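Local coordinates for protein glucosamine kinase (Streptacidiphilus jiangxiensis, PDB 6HWJ) that catalyses the magnesium- and ATP-dependent phosphorylation of D-glucosamine to D-glucosamine 6-phosphate, and acts to a lesser extent on glucose, at residues V264-W275 / V421-L432. Numbering follows the deposited sequence.
Sequences VPGAEGERLKAW and VYVPDLSLTDLL
Asp425 OD1 is gripped by Arg271 NE at 2.8 Å, through the lone pair on the side of the other carboxylate oxygen and in a nearly straight bond (168°), and also by a water that donates to it and to Glu268 O. Arg271 NH2 reaches Asp425 OD2 at 2.9 Å from above the carboxylate plane, completing a side-on, two-nitrogen salt bridge in which the guanidinium and carboxylate planes lie 42° apart. A second water ties that OD2 to Glu268 OE2. Together, arginine and water probably offset the repulsion between the two acids. The Glu268 chain, bent at chi2, lays CG against Val421 CG2 at 3.7 Å and against Asp425 CB.

One turn beyond Arg271, the Trp275 indole takes Leu432 CD1 over one face and turns its CH2 corner edge-on to Thr429 OG1, 3.4 Å away. Thr429 OG1 donates to Asp425 O at 2.6 Å, while Leu428 CB packs against Trp275 CZ3.

Tyr410 of helix 398-416 touches Val264 and Pro424, and helix 335-356 packs against helix 422-431, for example His348 on Val423. The whole is a salt-bridged helix-helix crossing at 41° within the helical lobe that carries the glucosamine site, with Val421 about 8 Å from Glu409, side chain to side chain.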
ATOM      1  N   VAL A 264     -21.601 -14.941  -6.916  1.00 40.14           N
ATOM      2  CA  VAL A 264     -22.334 -13.693  -7.135  1.00 36.72           C
ATOM      3  C   VAL A 264     -23.799 -14.029  -7.401  1.00 37.69           C
ATOM      4  O   VAL A 264     -24.106 -14.728  -8.373  1.00 34.53           O
ATOM      5  CB  VAL A 264     -21.734 -12.882  -8.298  1.00 35.02           C
ATOM      6  CG1 VAL A 264     -22.622 -11.689  -8.623  1.00 34.78           C
ATOM      7  CG2 VAL A 264     -20.324 -12.422  -7.952  1.00 35.29           C
ATOM      8  N   PRO A 265     -24.733 -13.535  -6.598  1.00 41.07           N
ATOM      9  CA  PRO A 265     -26.137 -13.906  -6.784  1.00 45.46           C
ATOM     10  C   PRO A 265     -26.871 -12.946  -7.714  1.00 42.51           C
ATOM     11  O   PRO A 265     -26.348 -11.920  -8.133  1.00 35.08           O
ATOM     12  CB  PRO A 265     -26.694 -13.819  -5.357  1.00 46.44           C
ATOM     13  CG  PRO A 265     -25.923 -12.661  -4.765  1.00 44.23           C
ATOM     14  CD  PRO A 265     -24.541 -12.711  -5.387  1.00 41.61           C
ATOM     15  N   GLY A 266     -28.108 -13.322  -8.036  1.00 44.58           N
ATOM     16  CA  GLY A 266     -29.010 -12.397  -8.692  1.00 44.57           C
ATOM     17  C   GLY A 266     -28.628 -12.044 -10.120  1.00 41.37           C
ATOM     18  O   GLY A 266     -27.859 -12.745 -10.798  1.00 38.06           O
ATOM     19  N   ALA A 267     -29.189 -10.913 -10.577  1.00 40.28           N
ATOM     20  CA  ALA A 267     -28.998 -10.499 -11.967  1.00 40.99           C
ATOM     21  C   ALA A 267     -27.520 -10.269 -12.268  1.00 39.67           C
ATOM     22  O   ALA A 267     -27.019 -10.695 -13.317  1.00 40.74           O
ATOM     23  CB  ALA A 267     -29.804  -9.236 -12.250  1.00 44.80           C
ATOM     24  N   GLU A 268     -26.802  -9.604 -11.353  1.00 37.03           N
ATOM     25  CA  GLU A 268     -25.363  -9.432 -11.525  1.00 36.45           C
ATOM     26  C   GLU A 268     -24.678 -10.774 -11.750  1.00 35.99           C
ATOM     27  O   GLU A 268     -23.790 -10.894 -12.594  1.00 37.57           O
ATOM     28  CB  GLU A 268     -24.767  -8.712 -10.308  1.00 36.88           C
ATOM     29  CG  GLU A 268     -25.160  -7.232 -10.203  1.00 38.18           C
ATOM     30  CD  GLU A 268     -26.551  -7.020  -9.624  1.00 41.08           C
ATOM     31  OE1 GLU A 268     -27.179  -7.998  -9.178  1.00 43.96           O
ATOM     32  OE2 GLU A 268     -27.015  -5.865  -9.609  1.00 45.84           O
ATOM     33  N   GLY A 269     -25.092 -11.805 -11.007  1.00 37.94           N
ATOM     34  CA  GLY A 269     -24.500 -13.115 -11.178  1.00 38.00           C
ATOM     35  C   GLY A 269     -24.783 -13.718 -12.536  1.00 37.92           C
ATOM     36  O   GLY A 269     -23.917 -14.377 -13.126  1.00 38.33           O
ATOM     37  N   GLU A 270     -25.999 -13.518 -13.047  1.00 39.24           N
ATOM     38  CA  GLU A 270     -26.330 -14.041 -14.366  1.00 43.28           C
ATOM     39  C   GLU A 270     -25.501 -13.366 -15.453  1.00 41.59           C
ATOM     40  O   GLU A 270     -25.010 -14.034 -16.366  1.00 43.73           O
ATOM     41  CB  GLU A 270     -27.823 -13.869 -14.646  1.00 49.63           C
ATOM     42  CG  GLU A 270     -28.723 -14.660 -13.700  1.00 61.10           C
ATOM     43  CD  GLU A 270     -30.183 -14.624 -14.117  1.00 72.87           C
ATOM     44  OE1 GLU A 270     -30.465 -14.775 -15.324  1.00 76.77           O
ATOM     45  OE2 GLU A 270     -31.053 -14.436 -13.238  1.00 76.49           O
ATOM     46  N   ARG A 271     -25.338 -12.046 -15.379  1.00 37.43           N
ATOM     47  CA  ARG A 271     -24.539 -11.344 -16.375  1.00 37.55           C
ATOM     48  C   ARG A 271     -23.073 -11.748 -16.292  1.00 36.98           C
ATOM     49  O   ARG A 271     -22.427 -11.961 -17.321  1.00 38.23           O
ATOM     50  CB  ARG A 271     -24.690  -9.827 -16.202  1.00 36.60           C
ATOM     51  CG  ARG A 271     -26.036  -9.307 -16.716  1.00 38.55           C
ATOM     52  CD  ARG A 271     -26.069  -7.791 -16.812  1.00 38.52           C
ATOM     53  NE  ARG A 271     -26.097  -7.159 -15.496  1.00 38.73           N
ATOM     54  CZ  ARG A 271     -27.205  -6.947 -14.788  1.00 42.49           C
ATOM     55  NH1 ARG A 271     -28.376  -7.330 -15.251  1.00 45.93           N
ATOM     56  NH2 ARG A 271     -27.137  -6.343 -13.608  1.00 42.14           N
ATOM     57  N   LEU A 272     -22.523 -11.834 -15.081  1.00 33.87           N
ATOM     58  CA  LEU A 272     -21.147 -12.299 -14.939  1.00 35.46           C
ATOM     59  C   LEU A 272     -20.990 -13.702 -15.524  1.00 39.12           C
ATOM     60  O   LEU A 272     -20.022 -13.982 -16.236  1.00 41.64           O
ATOM     61  CB  LEU A 272     -20.730 -12.290 -13.473  1.00 35.48           C
ATOM     62  CG  LEU A 272     -19.345 -12.868 -13.187  1.00 39.42           C
ATOM     63  CD1 LEU A 272     -18.299 -12.136 -14.021  1.00 39.08           C
ATOM     64  CD2 LEU A 272     -19.007 -12.774 -11.708  1.00 43.88           C
ATOM     65  N   LYS A 273     -21.928 -14.594 -15.224  1.00 39.66           N
ATOM     66  CA  LYS A 273     -21.849 -15.952 -15.770  1.00 44.99           C
ATOM     67  C   LYS A 273     -21.859 -15.924 -17.290  1.00 45.69           C
ATOM     68  O   LYS A 273     -21.177 -16.728 -17.930  1.00 46.15           O
ATOM     69  CB  LYS A 273     -23.000 -16.804 -15.233  1.00 52.59           C
ATOM     70  CG  LYS A 273     -22.937 -18.267 -15.645  1.00 67.74           C
ATOM     71  CD  LYS A 273     -24.084 -19.065 -15.035  1.00 81.68           C
ATOM     72  CE  LYS A 273     -23.740 -19.605 -13.652  1.00 90.34           C
ATOM     73  NZ  LYS A 273     -22.819 -20.776 -13.715  1.00 95.92           N
ATOM     74  N   ALA A 274     -22.593 -14.978 -17.885  1.00 43.27           N
ATOM     75  CA  ALA A 274     -22.597 -14.844 -19.337  1.00 46.32           C
ATOM     76  C   ALA A 274     -21.315 -14.198 -19.855  1.00 46.06           C
ATOM     77  O   ALA A 274     -20.905 -14.471 -20.988  1.00 44.82           O
ATOM     78  CB  ALA A 274     -23.813 -14.030 -19.782  1.00 45.86           C
ATOM     79  N   TRP A 275     -20.666 -13.359 -19.048  1.00 43.33           N
ATOM     80  CA  TRP A 275     -19.437 -12.702 -19.471  1.00 42.29           C
ATOM     81  C   TRP A 275     -18.202 -13.566 -19.262  1.00 41.44           C
ATOM     82  O   TRP A 275     -17.171 -13.309 -19.888  1.00 40.43           O
ATOM     83  CB  TRP A 275     -19.244 -11.383 -18.695  1.00 38.29           C
ATOM     84  CG  TRP A 275     -20.239 -10.320 -19.017  1.00 35.56           C
ATOM     85  CD1 TRP A 275     -20.937 -10.172 -20.178  1.00 38.48           C
ATOM     86  CD2 TRP A 275     -20.651  -9.241 -18.161  1.00 34.81           C
ATOM     87  NE1 TRP A 275     -21.753  -9.062 -20.104  1.00 39.86           N
ATOM     88  CE2 TRP A 275     -21.599  -8.479 -18.871  1.00 37.80           C
ATOM     89  CE3 TRP A 275     -20.314  -8.855 -16.859  1.00 36.51           C
ATOM     90  CZ2 TRP A 275     -22.213  -7.357 -18.328  1.00 37.64           C
ATOM     91  CZ3 TRP A 275     -20.921  -7.735 -16.323  1.00 38.52           C
ATOM     92  CH2 TRP A 275     -21.859  -6.998 -17.058  1.00 37.97           C
ATOM     93  N   VAL A 421     -21.707  -5.408  -5.555  1.00 26.14           N
ATOM     94  CA  VAL A 421     -21.645  -6.020  -6.865  1.00 29.46           C
ATOM     95  C   VAL A 421     -22.032  -5.058  -7.982  1.00 29.37           C
ATOM     96  O   VAL A 421     -21.696  -5.316  -9.143  1.00 28.54           O
ATOM     97  CB  VAL A 421     -22.533  -7.292  -6.952  1.00 31.39           C
ATOM     98  CG1 VAL A 421     -22.027  -8.375  -6.001  1.00 29.18           C
ATOM     99  CG2 VAL A 421     -24.002  -6.961  -6.662  1.00 31.59           C
ATOM    100  N   TYR A 422     -22.744  -3.956  -7.672  1.00 25.40           N
ATOM    101  CA  TYR A 422     -23.150  -3.046  -8.738  1.00 28.04           C
ATOM    102  C   TYR A 422     -21.946  -2.366  -9.388  1.00 25.99           C
ATOM    103  O   TYR A 422     -22.007  -2.007 -10.566  1.00 28.97           O
ATOM    104  CB  TYR A 422     -24.124  -1.966  -8.242  1.00 26.40           C
ATOM    105  CG  TYR A 422     -23.482  -0.861  -7.456  1.00 30.53           C
ATOM    106  CD1 TYR A 422     -23.287  -0.974  -6.079  1.00 30.36           C
ATOM    107  CD2 TYR A 422     -23.073   0.319  -8.084  1.00 30.06           C
ATOM    108  CE1 TYR A 422     -22.703   0.050  -5.356  1.00 30.03           C
ATOM    109  CE2 TYR A 422     -22.496   1.334  -7.385  1.00 26.51           C
ATOM    110  CZ  TYR A 422     -22.316   1.211  -6.016  1.00 29.81           C
ATOM    111  OH  TYR A 422     -21.730   2.242  -5.320  1.00 28.94           O
ATOM    112  N   VAL A 423     -20.859  -2.189  -8.644  1.00 24.40           N
ATOM    113  CA  VAL A 423     -19.682  -1.477  -9.137  1.00 25.34           C
ATOM    114  C   VAL A 423     -19.062  -2.266 -10.287  1.00 26.48           C
ATOM    115  O   VAL A 423     -18.971  -1.732 -11.406  1.00 27.97           O
ATOM    116  CB  VAL A 423     -18.689  -1.205  -7.997  1.00 26.88           C
ATOM    117  CG1 VAL A 423     -17.403  -0.557  -8.512  1.00 24.29           C
ATOM    118  CG2 VAL A 423     -19.330  -0.280  -6.961  1.00 28.72           C
ATOM    119  N   PRO A 424     -18.632  -3.521 -10.100  1.00 27.77           N
ATOM    120  CA  PRO A 424     -18.073  -4.249 -11.254  1.00 29.47           C
ATOM    121  C   PRO A 424     -19.101  -4.536 -12.325  1.00 29.00           C
ATOM    122  O   PRO A 424     -18.747  -4.604 -13.508  1.00 29.39           O
ATOM    123  CB  PRO A 424     -17.512  -5.541 -10.629  1.00 28.98           C
ATOM    124  CG  PRO A 424     -18.298  -5.722  -9.364  1.00 27.42           C
ATOM    125  CD  PRO A 424     -18.522  -4.307  -8.850  1.00 26.29           C
ATOM    126  N   ASP A 425     -20.376  -4.719 -11.953  1.00 28.24           N
ATOM    127  CA  ASP A 425     -21.405  -4.944 -12.952  1.00 30.28           C
ATOM    128  C   ASP A 425     -21.486  -3.767 -13.923  1.00 32.79           C
ATOM    129  O   ASP A 425     -21.479  -3.954 -15.148  1.00 33.76           O
ATOM    130  CB  ASP A 425     -22.751  -5.182 -12.271  1.00 33.13           C
ATOM    131  CG  ASP A 425     -23.872  -5.435 -13.270  1.00 32.74           C
ATOM    132  OD1 ASP A 425     -23.784  -6.419 -14.021  1.00 33.78           O
ATOM    133  OD2 ASP A 425     -24.842  -4.635 -13.293  1.00 34.37           O
ATOM    134  N   LEU A 426     -21.556  -2.547 -13.395  1.00 31.02           N
ATOM    135  CA  LEU A 426     -21.672  -1.382 -14.268  1.00 30.61           C
ATOM    136  C   LEU A 426     -20.341  -1.084 -14.949  1.00 28.87           C
ATOM    137  O   LEU A 426     -20.318  -0.698 -16.115  1.00 30.77           O
ATOM    138  CB  LEU A 426     -22.167  -0.179 -13.470  1.00 30.97           C
ATOM    139  CG  LEU A 426     -23.576  -0.367 -12.882  1.00 35.54           C
ATOM    140  CD1 LEU A 426     -23.980   0.816 -12.007  1.00 35.60           C
ATOM    141  CD2 LEU A 426     -24.620  -0.602 -13.979  1.00 35.15           C
ATOM    142  N   SER A 427     -19.221  -1.282 -14.247  1.00 26.21           N
ATOM    143  CA  SER A 427     -17.913  -1.080 -14.863  0.59 28.87           C
ATOM    144  C   SER A 427     -17.730  -1.997 -16.067  1.00 29.46           C
ATOM    145  O   SER A 427     -17.376  -1.545 -17.163  1.00 28.53           O
ATOM    146  CB  SER A 427     -16.803  -1.338 -13.840  0.59 29.66           C
ATOM    147  OG  SER A 427     -16.971  -0.551 -12.697  0.59 29.98           O
ATOM    148  N   LEU A 428     -17.978  -3.305 -15.880  1.00 29.37           N
ATOM    149  CA  LEU A 428     -17.794  -4.263 -16.965  1.00 30.99           C
ATOM    150  C   LEU A 428     -18.811  -4.053 -18.073  1.00 33.74           C
ATOM    151  O   LEU A 428     -18.510  -4.319 -19.241  1.00 35.43           O
ATOM    152  CB  LEU A 428     -17.889  -5.700 -16.459  1.00 31.09           C
ATOM    153  CG  LEU A 428     -16.693  -6.196 -15.651  1.00 31.81           C
ATOM    154  CD1 LEU A 428     -17.025  -7.512 -14.967  1.00 34.50           C
ATOM    155  CD2 LEU A 428     -15.467  -6.356 -16.540  1.00 31.63           C
ATOM    156  N   THR A 429     -20.017  -3.602 -17.727  1.00 34.48           N
ATOM    157  CA  THR A 429     -21.009  -3.273 -18.742  1.00 37.34           C
ATOM    158  C   THR A 429     -20.460  -2.250 -19.727  1.00 37.46           C
ATOM    159  O   THR A 429     -20.663  -2.385 -20.935  1.00 37.11           O
ATOM    160  CB  THR A 429     -22.297  -2.762 -18.089  1.00 37.43           C
ATOM    161  OG1 THR A 429     -22.911  -3.822 -17.338  1.00 35.40           O
ATOM    162  CG2 THR A 429     -23.278  -2.275 -19.161  1.00 39.86           C
ATOM    163  N   ASP A 430     -19.742  -1.239 -19.237  1.00 37.82           N
ATOM    164  CA  ASP A 430     -19.148  -0.239 -20.117  1.00 40.71           C
ATOM    165  C   ASP A 430     -17.812  -0.685 -20.710  1.00 43.74           C
ATOM    166  O   ASP A 430     -17.447  -0.206 -21.785  1.00 45.15           O
ATOM    167  CB  ASP A 430     -18.960   1.091 -19.358  1.00 38.84           C
ATOM    168  CG  ASP A 430     -20.268   1.842 -19.156  1.00 43.56           C
ATOM    169  OD1 ASP A 430     -21.311   1.424 -19.721  1.00 45.03           O
ATOM    170  OD2 ASP A 430     -20.265   2.874 -18.443  1.00 45.59           O
ATOM    171  N   LEU A 431     -17.092  -1.605 -20.058  1.00 44.49           N
ATOM    172  CA  LEU A 431     -15.791  -2.044 -20.565  1.00 41.74           C
ATOM    173  C   LEU A 431     -15.926  -3.040 -21.713  1.00 43.91           C
ATOM    174  O   LEU A 431     -15.202  -2.957 -22.714  1.00 43.36           O
ATOM    175  CB  LEU A 431     -14.978  -2.689 -19.446  1.00 41.77           C
ATOM    176  CG  LEU A 431     -14.328  -1.800 -18.395  1.00 41.66           C
ATOM    177  CD1 LEU A 431     -13.857  -2.659 -17.235  1.00 41.61           C
ATOM    178  CD2 LEU A 431     -13.185  -1.016 -18.996  1.00 44.37           C
ATOM    179  N   LEU A 432     -16.815  -4.015 -21.569  1.00 43.84           N
ATOM    180  CA  LEU A 432     -16.869  -5.120 -22.509  1.00 45.53           C
ATOM    181  C   LEU A 432     -17.272  -4.613 -23.888  1.00 48.02           C
ATOM    182  O   LEU A 432     -18.060  -3.670 -24.003  1.00 51.30           O
ATOM    183  CB  LEU A 432     -17.857  -6.170 -22.030  1.00 47.76           C
ATOM    184  CG  LEU A 432     -17.406  -6.966 -20.802  1.00 52.74           C
ATOM    185  CD1 LEU A 432     -18.582  -7.726 -20.204  1.00 55.28           C
ATOM    186  CD2 LEU A 432     -16.286  -7.926 -21.177  1.00 54.09           C
TER
HETATM  187  O   HOH W   1     -22.494  -8.317 -12.914  1.00 29.83           O
HETATM  188  O   HOH W   2     -25.775  -3.439 -11.296  1.00 37.24           O